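Local coordinates for uncharacterized protein (Bacteroides fragilis, PDB 3NNG) that is of unknown function but contains a calcium-bound F5/8 type C (discoidin-like) domain, a fold that in relatives often binds carbohydrates or membranes, at residues 96-101 and 136-141. The protein carries 1 engineered substitution. Sequence-based numbering, arbitrary orientation.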
loop_
_atom_site.group_PDB
_atom_site.type_symbol
_atom_site.label_atom_id
_atom_site.label_comp_id
_atom_site.label_asym_id
_atom_site.label_seq_id
_atom_site.Cartn_x
_atom_site.Cartn_y
_atom_site.Cartn_z
ATOM N N ILE A 96 1.687 4.454 7.917
ATOM C CA ILE A 96 0.293 4.311 7.502
ATOM C C ILE A 96 -0.602 5.365 8.157
ATOM O O ILE A 96 -0.482 5.624 9.348
ATOM C CB ILE A 96 -0.261 2.916 7.900
ATOM C CG1 ILE A 96 0.455 1.801 7.130
ATOM C CG2 ILE A 96 -1.762 2.845 7.682
ATOM C CD1 ILE A 96 0.376 1.941 5.630
ATOM N N LYS A 97 -1.506 5.956 7.374
ATOM C CA LYS A 97 -2.595 6.764 7.915
ATOM C C LYS A 97 -3.919 6.228 7.389
ATOM O O LYS A 97 -4.010 5.826 6.231
ATOM C CB LYS A 97 -2.456 8.243 7.530
ATOM C CG LYS A 97 -1.178 8.907 8.030
ATOM C CD LYS A 97 -1.260 10.425 7.916
ATOM C CE LYS A 97 -0.456 11.105 9.024
ATOM N NZ LYS A 97 1.011 10.811 8.996
ATOM N N VAL A 98 -4.944 6.236 8.241
ATOM C CA VAL A 98 -6.299 5.880 7.818
ATOM C C VAL A 98 -7.275 6.966 8.225
ATOM O O VAL A 98 -6.991 7.768 9.117
ATOM C CB VAL A 98 -6.764 4.548 8.436
ATOM C CG1 VAL A 98 -5.829 3.414 8.017
ATOM C CG2 VAL A 98 -6.783 4.660 9.950
ATOM N N ARG A 99 -8.417 6.990 7.548
ATOM C CA ARG A 99 -9.525 7.866 7.902
ATOM C C ARG A 99 -10.754 6.974 8.089
ATOM O O ARG A 99 -11.090 6.165 7.223
ATOM C CB ARG A 99 -9.772 8.897 6.792
ATOM C CG ARG A 99 -10.624 10.091 7.204
ATOM C CD ARG A 99 -10.892 11.010 6.014
ATOM N NE ARG A 99 -11.408 10.262 4.864
ATOM C CZ ARG A 99 -12.660 9.825 4.740
ATOM N NH1 ARG A 99 -13.553 10.060 5.699
ATOM N NH2 ARG A 99 -13.021 9.138 3.655
ATOM N N LYS A 100 -11.413 7.100 9.227
ATOM C CA LYS A 100 -12.587 6.286 9.482
ATOM C C LYS A 100 -13.792 6.922 8.808
ATOM O O LYS A 100 -13.829 8.141 8.608
ATOM C CB LYS A 100 -12.788 6.084 10.988
ATOM C CG LYS A 100 -11.667 5.244 11.619
ATOM C CD LYS A 100 -11.557 5.443 13.125
ATOM C CE LYS A 100 -12.227 4.305 13.898
ATOM N NZ LYS A 100 -11.467 3.935 15.133
ATOM N N GLU A 101 -14.760 6.087 8.432
ATOM C CA GLU A 101 -15.972 6.553 7.769
ATOM C C GLU A 101 -16.670 7.625 8.591
ATOM O O GLU A 101 -16.788 7.501 9.800
ATOM C CB GLU A 101 -16.928 5.394 7.522
ATOM C CG GLU A 101 -18.221 5.817 6.839
ATOM C CD GLU A 101 -19.008 4.637 6.297
ATOM O OE1 GLU A 101 -19.346 3.730 7.093
ATOM O OE2 GLU A 101 -19.285 4.617 5.075
ATOM N N LYS A 136 -12.356 3.977 6.024
ATOM C CA LYS A 136 -12.943 4.352 4.722
ATOM C C LYS A 136 -11.863 4.748 3.719
ATOM O O LYS A 136 -12.020 4.548 2.517
ATOM C CB LYS A 136 -13.961 5.492 4.883
ATOM C CG LYS A 136 -14.727 5.889 3.602
ATOM C CD LYS A 136 -15.404 4.682 2.986
ATOM C CE LYS A 136 -16.538 5.062 2.047
ATOM N NZ LYS A 136 -16.126 5.635 0.743
ATOM N N GLU A 137 -10.761 5.294 4.226
ATOM C CA GLU A 137 -9.630 5.694 3.389
ATOM C C GLU A 137 -8.291 5.240 4.017
ATOM O O GLU A 137 -8.108 5.318 5.232
ATOM C CB GLU A 137 -9.656 7.219 3.199
ATOM C CG GLU A 137 -8.856 7.735 2.027
ATOM C CD GLU A 137 -9.237 9.166 1.647
ATOM O OE1 GLU A 137 -10.081 9.762 2.365
ATOM O OE2 GLU A 137 -8.687 9.685 0.639
ATOM N N PHE A 138 -7.364 4.773 3.185
ATOM C CA PHE A 138 -6.083 4.238 3.646
ATOM C C PHE A 138 -4.978 4.885 2.835
ATOM O O PHE A 138 -5.058 4.927 1.608
ATOM C CB PHE A 138 -6.068 2.717 3.443
ATOM C CG PHE A 138 -4.717 2.051 3.649
ATOM C CD1 PHE A 138 -3.764 2.056 2.648
ATOM C CD2 PHE A 138 -4.446 1.338 4.813
ATOM C CE1 PHE A 138 -2.542 1.417 2.813
ATOM C CE2 PHE A 138 -3.230 0.701 4.998
ATOM C CZ PHE A 138 -2.269 0.729 3.988
ATOM N N ARG A 139 -3.957 5.407 3.517
ATOM C CA ARG A 139 -2.775 5.942 2.836
ATOM C C ARG A 139 -1.501 5.301 3.361
ATOM O O ARG A 139 -1.331 5.143 4.575
ATOM C CB ARG A 139 -2.667 7.466 2.980
ATOM C CG ARG A 139 -1.521 8.077 2.127
ATOM C CD ARG A 139 -1.668 9.604 1.944
ATOM N NE ARG A 139 -2.953 9.969 1.348
ATOM C CZ ARG A 139 -3.212 11.152 0.783
ATOM N NH1 ARG A 139 -2.275 12.091 0.724
ATOM N NH2 ARG A 139 -4.412 11.405 0.277
ATOM N N ILE A 140 -0.599 4.949 2.451
ATOM C CA ILE A 140 0.727 4.521 2.853
ATOM C C ILE A 140 1.802 5.513 2.403
ATOM O O ILE A 140 2.038 5.691 1.209
ATOM C CB ILE A 140 1.031 3.066 2.391
ATOM C CG1 ILE A 140 2.431 2.631 2.825
ATOM C CG2 ILE A 140 0.838 2.908 0.889
ATOM C CD1 ILE A 140 2.685 1.122 2.662
ATOM N N ASN A 141 2.433 6.178 3.368
ATOM C CA ASN A 141 3.544 7.088 3.094
ATOM C C ASN A 141 4.856 6.313 3.109
ATOM O O ASN A 141 5.288 5.841 4.175
ATOM C CB ASN A 141 3.583 8.215 4.132
ATOM C CG ASN A 141 2.396 9.160 4.006
ATOM O OD1 ASN A 141 2.122 9.675 2.922
ATOM N ND2 ASN A 141 1.678 9.384 5.110
#
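Strands 93-100 and 124-144 pair here as antiparallel neighbours in the beta-sheet framework of the F5/8 type C domain, their local axes 4.7 Å apart and running at 170°. Lys97 and Arg139 form a hydrogen-bonded pair: the amide of Arg139 meets Lys97 O at 2.7 Å, nearly along the C=O axis, and Lys97 N returns the bond to Arg139 O. Arg99 and Glu137 repeat this pattern, but Arg99 O also accepts from Lys136 N (2.8 Å) besides Glu137 N (3.1 Å), so two residues of one strand face a single residue of the other.

On the face shared with Lys97 and Arg139, Arg99, its CG anti to the backbone N and its chain bent at chi3 (51°), turns a guanidinium edge to one carboxylate oxygen. Its NE donates a 2.9 Å hydrogen bond, part of a salt bridge, to the anti lone pair of Glu137 OE1, while NH2 makes a longer, more bent bond to that same oxygen; the guanidinium and carboxylate planes stand 81° apart. NH1 is anchored on Glu103 O.

The face carrying Ile96, Val98, Phe138 and Ile140 is buried and apolar. Ile96 CD1 reaches obliquely to Phe138 CZ (3.3 Å) and packs tightly on Ile140 CB (3.5 Å), with Phe77 and Leu74 of strand 71-79 adding to this core.

Lys136 and Glu137 facing Arg99, with both amides on Arg99 O, form a classic beta bulge, set within the antiparallel beta-sandwich characteristic of discoidin-like domains.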